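Local coordinates for protein beta-agarase (Persicobacter, PDB 6AII) that probably hydrolyses beta-1,4 linkages of agarose as a family GH16 beta-agarase, releasing neoagarobiose, at residues 132-146 with 275-289. Numbering follows the deposited sequence.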
loop_
_atom_site.group_PDB
_atom_site.type_symbol
_atom_site.label_atom_id
_atom_site.label_comp_id
_atom_site.label_asym_id
_atom_site.label_seq_id
_atom_site.Cartn_x
_atom_site.Cartn_y
_atom_site.Cartn_z
ATOM N N ALA A 132 -9.727 -1.208 3.796
ATOM C CA ALA A 132 -8.534 -1.110 2.941
ATOM C C ALA A 132 -7.270 -1.201 3.782
ATOM O O ALA A 132 -7.197 -0.628 4.864
ATOM C CB ALA A 132 -8.516 0.155 2.149
ATOM N N ASN A 133 -6.319 -2.015 3.271
ATOM C CA ASN A 133 -5.013 -2.215 3.852
ATOM C C ASN A 133 -4.013 -1.784 2.764
ATOM O O ASN A 133 -3.913 -2.438 1.742
ATOM C CB ASN A 133 -4.799 -3.675 4.225
ATOM C CG ASN A 133 -5.697 -4.214 5.306
ATOM O OD1 ASN A 133 -5.123 -4.632 6.338
ATOM N ND2 ASN A 133 -7.028 -4.331 5.048
ATOM N N ASN A 134 -3.292 -0.668 2.979
ATOM C CA ASN A 134 -2.572 -0.007 1.902
ATOM C C ASN A 134 -1.069 0.154 2.250
ATOM O O ASN A 134 -0.728 0.468 3.362
ATOM C CB ASN A 134 -3.104 1.396 1.676
ATOM C CG ASN A 134 -4.542 1.444 1.204
ATOM O OD1 ASN A 134 -5.017 0.583 0.457
ATOM N ND2 ASN A 134 -5.208 2.507 1.657
ATOM N N VAL A 135 -0.248 -0.053 1.254
ATOM C CA VAL A 135 1.190 0.208 1.287
ATOM C C VAL A 135 1.503 0.982 -0.006
ATOM O O VAL A 135 1.291 0.482 -1.108
ATOM C CB VAL A 135 2.042 -1.067 1.353
ATOM C CG1 VAL A 135 3.508 -0.694 1.509
ATOM C CG2 VAL A 135 1.622 -1.987 2.468
ATOM N N TRP A 136 1.960 2.227 0.131
ATOM C CA TRP A 136 2.100 3.051 -1.050
ATOM C C TRP A 136 3.124 4.148 -0.793
ATOM O O TRP A 136 3.565 4.303 0.308
ATOM C CB TRP A 136 0.764 3.598 -1.535
ATOM C CG TRP A 136 -0.024 4.381 -0.529
ATOM C CD1 TRP A 136 -0.627 3.923 0.613
ATOM C CD2 TRP A 136 -0.316 5.779 -0.596
ATOM N NE1 TRP A 136 -1.305 4.931 1.251
ATOM C CE2 TRP A 136 -1.113 6.078 0.524
ATOM C CE3 TRP A 136 0.057 6.773 -1.509
ATOM C CZ2 TRP A 136 -1.631 7.347 0.724
ATOM C CZ3 TRP A 136 -0.454 8.030 -1.296
ATOM C CH2 TRP A 136 -1.214 8.314 -0.153
ATOM N N MET A 137 3.487 4.835 -1.851
ATOM C CA MET A 137 4.542 5.831 -1.742
ATOM C C MET A 137 4.106 7.082 -2.511
ATOM O O MET A 137 3.467 6.974 -3.553
ATOM C CB MET A 137 5.831 5.261 -2.356
ATOM C CG MET A 137 6.218 3.914 -1.745
ATOM S SD MET A 137 7.959 3.484 -2.054
ATOM C CE MET A 137 7.895 3.278 -3.809
ATOM N N ILE A 138 4.509 8.259 -2.032
ATOM C CA ILE A 138 4.101 9.482 -2.776
ATOM C C ILE A 138 5.142 10.580 -2.571
ATOM O O ILE A 138 5.806 10.636 -1.540
ATOM C CB ILE A 138 2.707 9.993 -2.370
ATOM C CG1 ILE A 138 2.237 11.098 -3.328
ATOM C CG2 ILE A 138 2.643 10.426 -0.956
ATOM C CD1 ILE A 138 0.773 11.104 -3.548
ATOM N N SER A 139 5.315 11.329 -3.657
ATOM C CA SER A 139 6.236 12.496 -3.626
ATOM C C SER A 139 5.680 13.613 -2.736
ATOM O O SER A 139 4.490 13.709 -2.452
ATOM C CB SER A 139 6.491 12.933 -5.055
ATOM O OG SER A 139 5.318 13.503 -5.623
ATOM N N ASP A 140 6.592 14.472 -2.256
ATOM C CA ASP A 140 6.198 15.506 -1.334
ATOM C C ASP A 140 5.173 16.469 -1.948
ATOM O O ASP A 140 4.339 16.998 -1.212
ATOM C CB ASP A 140 7.393 16.357 -0.913
ATOM C CG ASP A 140 8.383 15.686 -0.000
ATOM O OD1 ASP A 140 8.155 14.516 0.408
ATOM O OD2 ASP A 140 9.406 16.355 0.321
ATOM N N ASP A 141 5.193 16.621 -3.250
ATOM C CA ASP A 141 4.258 17.533 -3.934
ATOM C C ASP A 141 2.993 16.818 -4.388
ATOM O O ASP A 141 2.153 17.439 -4.987
ATOM C CB ASP A 141 4.940 18.244 -5.085
ATOM C CG ASP A 141 5.352 17.371 -6.250
ATOM O OD1 ASP A 141 5.088 16.147 -6.199
ATOM O OD2 ASP A 141 5.920 17.926 -7.221
ATOM N N ASP A 142 2.856 15.521 -4.046
ATOM C CA ASP A 142 1.653 14.777 -4.385
ATOM C C ASP A 142 1.476 14.543 -5.885
ATOM O O ASP A 142 0.399 14.108 -6.307
ATOM C CB ASP A 142 0.376 15.379 -3.808
ATOM C CG ASP A 142 0.304 15.337 -2.302
ATOM O OD1 ASP A 142 0.853 14.379 -1.683
ATOM O OD2 ASP A 142 -0.294 16.275 -1.747
ATOM N N TYR A 143 2.493 14.729 -6.694
ATOM C CA TYR A 143 2.364 14.593 -8.123
ATOM C C TYR A 143 2.690 13.170 -8.608
ATOM O O TYR A 143 2.296 12.791 -9.741
ATOM C CB TYR A 143 3.265 15.576 -8.869
ATOM C CG TYR A 143 2.550 16.869 -9.199
ATOM C CD1 TYR A 143 2.410 17.875 -8.257
ATOM C CD2 TYR A 143 1.906 17.012 -10.416
ATOM C CE1 TYR A 143 1.708 19.036 -8.553
ATOM C CE2 TYR A 143 1.192 18.152 -10.724
ATOM C CZ TYR A 143 1.098 19.163 -9.788
ATOM O OH TYR A 143 0.371 20.270 -10.131
ATOM N N GLU A 144 3.489 12.405 -7.840
ATOM C CA GLU A 144 3.964 11.108 -8.333
ATOM C C GLU A 144 3.829 10.085 -7.202
ATOM O O GLU A 144 4.221 10.338 -6.088
ATOM C CB GLU A 144 5.414 11.149 -8.808
ATOM C CG GLU A 144 5.605 12.059 -10.016
ATOM C CD GLU A 144 7.019 12.258 -10.503
ATOM O OE1 GLU A 144 7.914 11.464 -10.114
ATOM O OE2 GLU A 144 7.212 13.229 -11.320
ATOM N N GLU A 145 3.224 8.954 -7.501
ATOM C CA GLU A 145 2.841 7.951 -6.471
ATOM C C GLU A 145 3.092 6.538 -7.026
ATOM O O GLU A 145 2.806 6.266 -8.186
ATOM C CB GLU A 145 1.366 8.175 -6.154
ATOM C CG GLU A 145 0.688 7.057 -5.341
ATOM C CD GLU A 145 -0.777 7.265 -5.054
ATOM O OE1 GLU A 145 -1.151 8.452 -5.026
ATOM O OE2 GLU A 145 -1.528 6.238 -4.816
ATOM N N ILE A 146 3.501 5.613 -6.149
ATOM C CA ILE A 146 3.571 4.207 -6.503
ATOM C C ILE A 146 2.767 3.400 -5.485
ATOM O O ILE A 146 2.972 3.551 -4.318
ATOM C CB ILE A 146 5.053 3.762 -6.548
ATOM C CG1 ILE A 146 5.794 4.477 -7.671
ATOM C CG2 ILE A 146 5.147 2.226 -6.675
ATOM C CD1 ILE A 146 7.316 4.366 -7.568
ATOM N N GLY A 275 9.435 10.837 -16.597
ATOM C CA GLY A 275 8.958 9.606 -15.927
ATOM C C GLY A 275 8.892 9.796 -14.416
ATOM O O GLY A 275 8.753 10.899 -13.915
ATOM N N LEU A 276 8.920 8.684 -13.669
ATOM C CA LEU A 276 8.762 8.744 -12.211
ATOM C C LEU A 276 10.125 9.037 -11.576
ATOM O O LEU A 276 10.951 8.133 -11.543
ATOM C CB LEU A 276 8.274 7.377 -11.719
ATOM C CG LEU A 276 6.819 7.056 -12.022
ATOM C CD1 LEU A 276 6.501 5.597 -11.658
ATOM C CD2 LEU A 276 5.927 7.977 -11.272
ATOM N N THR A 277 10.343 10.233 -11.047
ATOM C CA THR A 277 11.654 10.591 -10.529
ATOM C C THR A 277 11.621 11.145 -9.128
ATOM O O THR A 277 12.691 11.258 -8.515
ATOM C CB THR A 277 12.363 11.656 -11.397
ATOM O OG1 THR A 277 11.644 12.880 -11.364
ATOM C CG2 THR A 277 12.525 11.218 -12.829
ATOM N N LYS A 278 10.490 11.640 -8.631
ATOM C CA LYS A 278 10.534 12.465 -7.444
ATOM C C LYS A 278 10.691 11.599 -6.187
ATOM O O LYS A 278 10.004 10.557 -6.077
ATOM C CB LYS A 278 9.267 13.288 -7.341
ATOM C CG LYS A 278 9.170 14.352 -8.425
ATOM C CD LYS A 278 7.899 15.157 -8.399
ATOM C CE LYS A 278 8.022 16.270 -9.426
ATOM N NZ LYS A 278 6.717 16.928 -9.563
ATOM N N PRO A 279 11.493 11.999 -5.234
ATOM C CA PRO A 279 11.639 11.193 -3.982
ATOM C C PRO A 279 10.282 11.004 -3.320
ATOM O O PRO A 279 9.483 11.924 -3.304
ATOM C CB PRO A 279 12.566 12.004 -3.079
ATOM C CG PRO A 279 13.461 12.689 -4.111
ATOM C CD PRO A 279 12.494 13.100 -5.204
ATOM N N MET A 280 10.088 9.806 -2.740
ATOM C CA MET A 280 8.816 9.476 -2.159
ATOM C C MET A 280 8.943 9.026 -0.705
ATOM O O MET A 280 9.897 8.306 -0.327
ATOM C CB MET A 280 8.134 8.379 -2.958
ATOM C CG MET A 280 7.892 8.762 -4.379
ATOM S SD MET A 280 6.909 7.473 -5.234
ATOM C CE MET A 280 6.986 8.125 -6.894
ATOM N N LYS A 281 7.909 9.378 0.082
ATOM C CA LYS A 281 7.751 8.830 1.447
ATOM C C LYS A 281 6.923 7.537 1.316
ATOM O O LYS A 281 6.123 7.457 0.377
ATOM C CB LYS A 281 7.033 9.776 2.396
ATOM C CG LYS A 281 7.871 11.013 2.748
ATOM C CD LYS A 281 7.160 11.953 3.668
ATOM C CE LYS A 281 8.051 13.139 4.009
ATOM N NZ LYS A 281 7.360 13.970 5.025
ATOM N N LEU A 282 7.138 6.615 2.253
ATOM C CA LEU A 282 6.339 5.393 2.337
ATOM C C LEU A 282 5.185 5.668 3.305
ATOM O O LEU A 282 5.357 6.200 4.411
ATOM C CB LEU A 282 7.250 4.256 2.810
ATOM C CG LEU A 282 6.562 2.910 3.050
ATOM C CD1 LEU A 282 6.066 2.327 1.753
ATOM C CD2 LEU A 282 7.548 1.968 3.727
ATOM N N ILE A 283 3.976 5.217 2.911
ATOM C CA ILE A 283 2.805 5.333 3.696
ATOM C C ILE A 283 2.233 3.916 3.881
ATOM O O ILE A 283 2.105 3.174 2.892
ATOM C CB ILE A 283 1.787 6.289 3.004
ATOM C CG1 ILE A 283 2.450 7.651 2.724
ATOM C CG2 ILE A 283 0.506 6.416 3.821
ATOM C CD1 ILE A 283 1.546 8.738 2.216
ATOM N N ILE A 284 1.900 3.578 5.112
ATOM C CA ILE A 284 1.167 2.322 5.402
ATOM C C ILE A 284 -0.056 2.709 6.235
ATOM O O ILE A 284 0.056 3.377 7.248
ATOM C CB ILE A 284 2.014 1.302 6.149
ATOM C CG1 ILE A 284 3.333 1.082 5.408
ATOM C CG2 ILE A 284 1.187 0.028 6.302
ATOM C CD1 ILE A 284 4.124 -0.086 5.947
ATOM N N ASN A 285 -1.228 2.340 5.748
ATOM C CA ASN A 285 -2.407 2.781 6.457
ATOM C C ASN A 285 -3.586 1.848 6.191
ATOM O O ASN A 285 -3.584 1.012 5.259
ATOM C CB ASN A 285 -2.837 4.210 6.074
ATOM C CG ASN A 285 -3.579 4.273 4.749
ATOM O OD1 ASN A 285 -2.981 4.197 3.696
ATOM N ND2 ASN A 285 -4.891 4.409 4.757
ATOM N N ILE A 286 -4.624 2.056 7.006
ATOM C CA ILE A 286 -5.905 1.432 6.777
ATOM C C ILE A 286 -6.952 2.547 6.625
ATOM O O ILE A 286 -6.734 3.664 7.094
ATOM C CB ILE A 286 -6.317 0.451 7.883
ATOM C CG1 ILE A 286 -6.555 1.143 9.229
ATOM C CG2 ILE A 286 -5.267 -0.690 7.960
ATOM C CD1 ILE A 286 -6.936 0.227 10.401
ATOM N N GLU A 287 -7.973 2.283 5.844
ATOM C CA GLU A 287 -9.007 3.281 5.662
ATOM C C GLU A 287 -10.309 2.622 5.245
ATOM O O GLU A 287 -10.346 1.527 4.701
ATOM C CB GLU A 287 -8.561 4.306 4.633
ATOM C CG GLU A 287 -8.166 3.823 3.331
ATOM C CD GLU A 287 -7.491 4.889 2.406
ATOM O OE1 GLU A 287 -6.684 5.748 2.807
ATOM O OE2 GLU A 287 -7.924 4.907 1.260
ATOM N N ALA A 288 -11.364 3.398 5.445
ATOM C CA ALA A 288 -12.729 3.055 4.988
ATOM C C ALA A 288 -13.080 4.107 3.957
ATOM O O ALA A 288 -13.436 5.222 4.369
ATOM C CB ALA A 288 -13.687 3.002 6.117
ATOM N N GLN A 289 -12.948 3.821 2.685
ATOM C CA GLN A 289 -13.190 4.832 1.670
ATOM C C GLN A 289 -14.708 5.008 1.487
ATOM O O GLN A 289 -15.500 4.087 1.726
ATOM C CB GLN A 289 -12.536 4.429 0.342
ATOM C CG GLN A 289 -11.034 4.212 0.532
ATOM C CD GLN A 289 -10.437 3.082 -0.288
ATOM O OE1 GLN A 289 -11.117 2.399 -1.057
ATOM N NE2 GLN A 289 -9.158 2.862 -0.085
HETATM O O HOH W 1 -7.096 1.453 -1.220
HETATM O O HOH W 2 9.517 14.547 -3.158
HETATM O O HOH W 3 9.344 13.229 -12.765
HETATM O O HOH W 4 5.557 15.229 -11.641
#
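Neighbouring antiparallel strands 132-139 and 280-287 pair in the mixed sheet of the agarase, from Ala132 against Glu287 to Ile138 against Lys281. Trp136 and Ile283 form a hydrogen-bonded pair. Trp136 CG sits between its own backbone N and carbonyl carbon (chi1 56°), which turns the indole across Ile283. Ile283 CD1 makes a CH-pi contact over the face of the six-membered ring, 3.9 Å from its centroid. At the ring edge, Trp136 NE1 gives a nearly straight hydrogen bond to Asn285 OD1 (3.1 Å), in the indole plane. Asn285 ND2 in turn donates to Glu287 OE1 and Ile286 O, so bonds at both ends set the amide's rotation.

This sheet is one of the two stacked in the GH16 beta-jelly-roll sandwich. Val135, Leu282 and Ile284 lie on the opposite face from Trp136, and Ile284 packs on Met313 and Ile318 of strand 312-325, in the other sheet.

Beyond the pairing, Ser139, Asp141 and Glu144 meet loop 275-279. Glu144 OE1 accepts from Thr277 N (2.9 Å) and Lys278 N (3.0 Å), which approach from opposite faces of the carboxylate. Lys278 stretches past Glu144 to a salt bridge, NZ to the syn lone pair of Asp141 OD2 (2.7 Å). Asp141 OD1 accepts from Ser139 OG and, in an Asx turn, from Tyr143 N. Were Asp141 an alanine, Lys278 NZ would probably lose its salt-bridge mate, and Ser139 OG and Tyr143 N the acceptor they share. A water links Glu144 OE2 to Lys278 NZ.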